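Local coordinates for outer surface protein (PDB 1X7F) that is uncharacterised but probably cleaves cell-wall-derived disaccharides that carry N-acetylmuramic acid 6-phosphate, at residues Thr135-Ser148 and Gln161-Tyr174. Residues are numbered along the deposited sequence; the frame is centred on the assembly and turned at random.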
loop_
_atom_site.group_PDB
_atom_site.type_symbol
_atom_site.label_atom_id
_atom_site.label_comp_id
_atom_site.label_asym_id
_atom_site.label_seq_id
_atom_site.Cartn_x
_atom_site.Cartn_y
_atom_site.Cartn_z
ATOM N N THR A 135 13.215 -14.906 -19.005
ATOM C CA THR A 135 13.501 -15.239 -17.603
ATOM C C THR A 135 14.805 -16.028 -17.464
ATOM O O THR A 135 15.357 -16.136 -16.364
ATOM C CB THR A 135 12.329 -16.018 -16.950
ATOM O OG1 THR A 135 12.206 -17.318 -17.539
ATOM C CG2 THR A 135 10.997 -15.365 -17.256
ATOM N N ASN A 136 15.285 -16.576 -18.585
ATOM C CA ASN A 136 16.556 -17.304 -18.631
ATOM C C ASN A 136 17.733 -16.428 -19.082
ATOM O O ASN A 136 18.761 -16.951 -19.512
ATOM C CB ASN A 136 16.455 -18.543 -19.542
ATOM C CG ASN A 136 15.356 -19.513 -19.105
ATOM O OD1 ASN A 136 15.024 -19.640 -17.787
ATOM N ND2 ASN A 136 14.784 -20.227 -20.207
ATOM N N ASN A 137 17.577 -15.105 -18.995
ATOM C CA ASN A 137 18.646 -14.179 -19.385
ATOM C C ASN A 137 19.898 -14.327 -18.503
ATOM O O ASN A 137 19.782 -14.539 -17.290
ATOM C CB ASN A 137 18.133 -12.725 -19.444
ATOM C CG ASN A 137 18.075 -12.057 -18.080
ATOM O OD1 ASN A 137 19.089 -11.533 -17.594
ATOM N ND2 ASN A 137 16.879 -12.045 -17.467
ATOM N N PRO A 138 21.090 -14.247 -19.107
ATOM C CA PRO A 138 22.340 -14.472 -18.364
ATOM C C PRO A 138 22.821 -13.284 -17.512
ATOM O O PRO A 138 23.921 -13.344 -16.950
ATOM C CB PRO A 138 23.360 -14.777 -19.474
ATOM C CG PRO A 138 22.563 -14.830 -20.759
ATOM C CD PRO A 138 21.351 -13.982 -20.537
ATOM N N TYR A 139 22.015 -12.227 -17.410
ATOM C CA TYR A 139 22.447 -11.010 -16.714
ATOM C C TYR A 139 21.813 -10.868 -15.339
ATOM O O TYR A 139 22.037 -9.872 -14.648
ATOM C CB TYR A 139 22.186 -9.764 -17.572
ATOM C CG TYR A 139 22.662 -9.904 -19.005
ATOM C CD1 TYR A 139 21.747 -10.058 -20.047
ATOM C CD2 TYR A 139 24.024 -9.900 -19.319
ATOM C CE1 TYR A 139 22.173 -10.199 -21.365
ATOM C CE2 TYR A 139 24.459 -10.039 -20.634
ATOM C CZ TYR A 139 23.527 -10.189 -21.650
ATOM O OH TYR A 139 23.942 -10.327 -22.954
ATOM N N GLY A 140 21.028 -11.872 -14.949
ATOM C CA GLY A 140 20.336 -11.891 -13.660
ATOM C C GLY A 140 19.258 -10.835 -13.551
ATOM O O GLY A 140 18.981 -10.326 -12.459
ATOM N N LEU A 141 18.641 -10.508 -14.683
ATOM C CA LEU A 141 17.613 -9.473 -14.725
ATOM C C LEU A 141 16.233 -10.026 -14.389
ATOM O O LEU A 141 15.871 -11.123 -14.818
ATOM C CB LEU A 141 17.611 -8.790 -16.096
ATOM C CG LEU A 141 18.809 -7.882 -16.405
ATOM C CD1 LEU A 141 18.994 -7.692 -17.903
ATOM C CD2 LEU A 141 18.654 -6.534 -15.704
ATOM N N LYS A 142 15.480 -9.270 -13.595
ATOM C CA LYS A 142 14.090 -9.600 -13.286
ATOM C C LYS A 142 13.200 -9.224 -14.467
ATOM O O LYS A 142 13.417 -8.191 -15.102
ATOM C CB LYS A 142 13.612 -8.848 -12.038
ATOM C CG LYS A 142 14.238 -9.284 -10.723
ATOM C CD LYS A 142 13.634 -10.584 -10.196
ATOM C CE LYS A 142 14.486 -11.183 -9.089
ATOM N NZ LYS A 142 15.873 -11.452 -9.553
ATOM N N ILE A 143 12.212 -10.062 -14.769
ATOM C CA ILE A 143 11.221 -9.727 -15.789
ATOM C C ILE A 143 9.925 -9.336 -15.093
ATOM O O ILE A 143 9.230 -10.191 -14.544
ATOM C CB ILE A 143 10.982 -10.901 -16.790
ATOM C CG1 ILE A 143 12.306 -11.495 -17.334
ATOM C CG2 ILE A 143 10.034 -10.465 -17.915
ATOM C CD1 ILE A 143 13.235 -10.517 -18.050
ATOM N N GLU A 144 9.621 -8.038 -15.106
ATOM C CA GLU A 144 8.385 -7.525 -14.515
ATOM C C GLU A 144 7.212 -7.583 -15.495
ATOM O O GLU A 144 7.274 -7.036 -16.593
ATOM C CB GLU A 144 8.563 -6.107 -13.976
ATOM C CG GLU A 144 7.325 -5.596 -13.249
ATOM C CD GLU A 144 7.609 -4.393 -12.384
ATOM O OE1 GLU A 144 7.825 -4.570 -11.172
ATOM O OE2 GLU A 144 7.613 -3.267 -12.904
ATOM N N LEU A 145 6.151 -8.265 -15.082
ATOM C CA LEU A 145 4.955 -8.400 -15.897
ATOM C C LEU A 145 3.878 -7.412 -15.446
ATOM O O LEU A 145 3.881 -6.949 -14.301
ATOM C CB LEU A 145 4.413 -9.829 -15.825
ATOM C CG LEU A 145 5.339 -10.996 -16.177
ATOM C CD1 LEU A 145 4.657 -12.279 -15.787
ATOM C CD2 LEU A 145 5.715 -11.011 -17.662
ATOM N N ASN A 146 2.968 -7.102 -16.359
ATOM C CA ASN A 146 1.820 -6.261 -16.066
ATOM C C ASN A 146 0.769 -7.088 -15.327
ATOM O O ASN A 146 0.230 -8.047 -15.875
ATOM C CB ASN A 146 1.238 -5.698 -17.381
ATOM C CG ASN A 146 0.274 -4.528 -17.160
ATOM O OD1 ASN A 146 -0.265 -4.320 -16.063
ATOM N ND2 ASN A 146 0.075 -3.749 -18.202
ATOM N N VAL A 147 0.479 -6.715 -14.085
ATOM C CA VAL A 147 -0.560 -7.397 -13.294
ATOM C C VAL A 147 -1.971 -7.010 -13.762
ATOM O O VAL A 147 -2.907 -7.809 -13.638
ATOM C CB VAL A 147 -0.384 -7.144 -11.777
ATOM C CG1 VAL A 147 -1.344 -7.995 -10.948
ATOM C CG2 VAL A 147 1.027 -7.489 -11.366
ATOM N N SER A 148 -2.094 -5.814 -14.354
ATOM C CA SER A 148 -3.388 -5.194 -14.634
ATOM C C SER A 148 -4.261 -5.818 -15.734
ATOM O O SER A 148 -5.323 -5.285 -16.038
ATOM C CB SER A 148 -3.219 -3.689 -14.884
ATOM O OG SER A 148 -2.548 -3.064 -13.804
ATOM N N GLN A 161 9.069 -23.682 -20.695
ATOM C CA GLN A 161 10.183 -23.799 -19.752
ATOM C C GLN A 161 10.651 -22.420 -19.285
ATOM O O GLN A 161 11.455 -21.751 -19.946
ATOM C CB GLN A 161 11.330 -24.623 -20.342
ATOM C CG GLN A 161 11.321 -26.103 -19.929
ATOM C CD GLN A 161 10.179 -26.912 -20.548
ATOM O OE1 GLN A 161 9.000 -26.573 -20.389
ATOM N NE2 GLN A 161 10.532 -27.994 -21.235
ATOM N N ALA A 162 10.120 -22.004 -18.136
ATOM C CA ALA A 162 10.335 -20.657 -17.619
ATOM C C ALA A 162 10.847 -20.670 -16.184
ATOM O O ALA A 162 10.376 -21.455 -15.356
ATOM C CB ALA A 162 9.047 -19.852 -17.705
ATOM N N ASN A 163 11.810 -19.794 -15.899
ATOM C CA ASN A 163 12.269 -19.570 -14.534
ATOM C C ASN A 163 11.314 -18.624 -13.811
ATOM O O ASN A 163 11.451 -17.392 -13.910
ATOM C CB ASN A 163 13.703 -19.007 -14.521
ATOM C CG ASN A 163 14.220 -18.697 -13.102
ATOM O OD1 ASN A 163 13.572 -19.072 -12.111
ATOM N ND2 ASN A 163 15.375 -18.002 -13.015
ATOM N N LYS A 164 10.356 -19.215 -13.084
ATOM C CA LYS A 164 9.363 -18.471 -12.292
ATOM C C LYS A 164 10.020 -17.473 -11.329
ATOM O O LYS A 164 9.465 -16.406 -11.044
ATOM C CB LYS A 164 8.477 -19.444 -11.498
ATOM C CG LYS A 164 7.113 -18.872 -11.110
ATOM C CD LYS A 164 6.778 -19.100 -9.635
ATOM C CE LYS A 164 6.157 -20.470 -9.374
ATOM N NZ LYS A 164 5.466 -20.479 -8.048
ATOM N N SER A 165 11.208 -17.838 -10.848
ATOM C CA SER A 165 11.975 -17.060 -9.871
ATOM C C SER A 165 12.540 -15.726 -10.401
ATOM O O SER A 165 12.938 -14.868 -9.613
ATOM C CB SER A 165 13.088 -17.945 -9.281
ATOM O OG SER A 165 14.298 -17.223 -9.096
ATOM N N ALA A 166 12.575 -15.563 -11.725
ATOM C CA ALA A 166 12.987 -14.299 -12.350
ATOM C C ALA A 166 11.813 -13.314 -12.534
ATOM O O ALA A 166 12.017 -12.110 -12.728
ATOM C CB ALA A 166 13.697 -14.564 -13.680
ATOM N N LEU A 167 10.585 -13.824 -12.441
ATOM C CA LEU A 167 9.388 -13.003 -12.611
ATOM C C LEU A 167 8.987 -12.187 -11.376
ATOM O O LEU A 167 9.058 -12.668 -10.243
ATOM C CB LEU A 167 8.203 -13.869 -13.051
ATOM C CG LEU A 167 8.270 -14.562 -14.416
ATOM C CD1 LEU A 167 7.065 -15.474 -14.607
ATOM C CD2 LEU A 167 8.376 -13.552 -15.559
ATOM N N ILE A 168 8.599 -10.936 -11.625
ATOM C CA ILE A 168 7.849 -10.105 -10.680
ATOM C C ILE A 168 6.674 -9.472 -11.444
ATOM O O ILE A 168 6.563 -9.629 -12.668
ATOM C CB ILE A 168 8.741 -9.021 -9.980
ATOM C CG1 ILE A 168 9.424 -8.100 -11.002
ATOM C CG2 ILE A 168 9.776 -9.682 -9.048
ATOM C CD1 ILE A 168 10.212 -6.948 -10.382
ATOM N N GLY A 169 5.797 -8.780 -10.726
ATOM C CA GLY A 169 4.650 -8.153 -11.330
ATOM C C GLY A 169 4.387 -6.758 -10.791
ATOM O O GLY A 169 4.536 -6.502 -9.590
ATOM N N CYS A 170 3.990 -5.851 -11.679
ATOM C CA CYS A 170 3.543 -4.538 -11.247
ATOM C C CYS A 170 2.349 -4.090 -12.071
ATOM O O CYS A 170 2.327 -4.236 -13.291
ATOM C CB CYS A 170 4.678 -3.511 -11.317
ATOM S SG CYS A 170 4.257 -1.878 -10.686
ATOM N N HIS A 171 1.355 -3.551 -11.376
ATOM C CA HIS A 171 0.188 -2.956 -11.998
ATOM C C HIS A 171 0.549 -1.723 -12.814
ATOM O O HIS A 171 1.625 -1.149 -12.611
ATOM C CB HIS A 171 -0.778 -2.531 -10.916
ATOM C CG HIS A 171 -1.693 -3.615 -10.456
ATOM N ND1 HIS A 171 -2.860 -3.934 -11.119
ATOM C CD2 HIS A 171 -1.644 -4.417 -9.367
ATOM C CE1 HIS A 171 -3.479 -4.905 -10.473
ATOM N NE2 HIS A 171 -2.756 -5.221 -9.410
ATOM N N ASN A 172 -0.352 -1.319 -13.723
ATOM C CA ASN A 172 -0.258 -0.020 -14.398
ATOM C C ASN A 172 -0.669 1.092 -13.442
ATOM O O ASN A 172 -1.302 0.842 -12.412
ATOM C CB ASN A 172 -1.182 0.061 -15.613
ATOM C CG ASN A 172 -0.621 -0.607 -16.847
ATOM O OD1 ASN A 172 0.579 -0.564 -17.124
ATOM N ND2 ASN A 172 -1.510 -1.212 -17.627
ATOM N N PHE A 173 -0.320 2.327 -13.786
ATOM C CA PHE A 173 -0.952 3.466 -13.144
ATOM C C PHE A 173 -1.759 4.165 -14.223
ATOM O O PHE A 173 -1.612 3.835 -15.403
ATOM C CB PHE A 173 0.041 4.397 -12.414
ATOM C CG PHE A 173 1.156 4.952 -13.283
ATOM C CD1 PHE A 173 0.883 5.658 -14.449
ATOM C CD2 PHE A 173 2.490 4.835 -12.865
ATOM C CE1 PHE A 173 1.897 6.194 -15.226
ATOM C CE2 PHE A 173 3.526 5.365 -13.624
ATOM C CZ PHE A 173 3.232 6.044 -14.823
ATOM N N TYR A 174 -2.615 5.111 -13.817
ATOM C CA TYR A 174 -3.603 5.709 -14.736
ATOM C C TYR A 174 -3.652 7.231 -14.616
ATOM O O TYR A 174 -4.249 7.765 -13.665
ATOM C CB TYR A 174 -4.980 5.048 -14.527
ATOM C CG TYR A 174 -4.920 3.589 -14.883
ATOM C CD1 TYR A 174 -4.561 2.629 -13.926
ATOM C CD2 TYR A 174 -5.149 3.165 -16.205
ATOM C CE1 TYR A 174 -4.447 1.271 -14.277
ATOM C CE2 TYR A 174 -5.053 1.815 -16.560
ATOM C CZ TYR A 174 -4.695 0.885 -15.592
ATOM O OH TYR A 174 -4.594 -0.445 -15.943
#
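S148 OG is held by two groups of the loop that follows strand 167-170: it accepts from N172 N at 2.8 Å and shares a hydrogen bond with ND1 at the edge of the H171 ring. S190 binds that ring's NE2, so its rotation is fixed from both nitrogens. V147 covers one face, its CB 3.8 Å from the ring centroid and almost on the normal, a CH-pi contact. N-terminal to this loop, strands 142-146 and 167-170 run parallel, and I143 and L145 each give and take one backbone bond in the alternating ladder; C170 N reaches L145 O at 2.8 Å. V147 CG2 lies 3.5 Å from G169 C. On the face of E144, I168 and C170, E144 CG is anti to the backbone N (chi1 -175°) and the chain extended, bringing CD 3.2 Å from C170 CB; OE1 forms a salt bridge with R57. At the other end T135 OG1, also hydrogen-bonded to A132 O, accepts from N163 N (3.0 Å). Helix 153-157 links the strands as a beta-alpha-beta unit of the (beta/alpha)8 (TIM) barrel, its L154 packing on L145 and L167; strand 119-122 pairs with 142-146 through K142 and E144, and strand 201-204 meets C170.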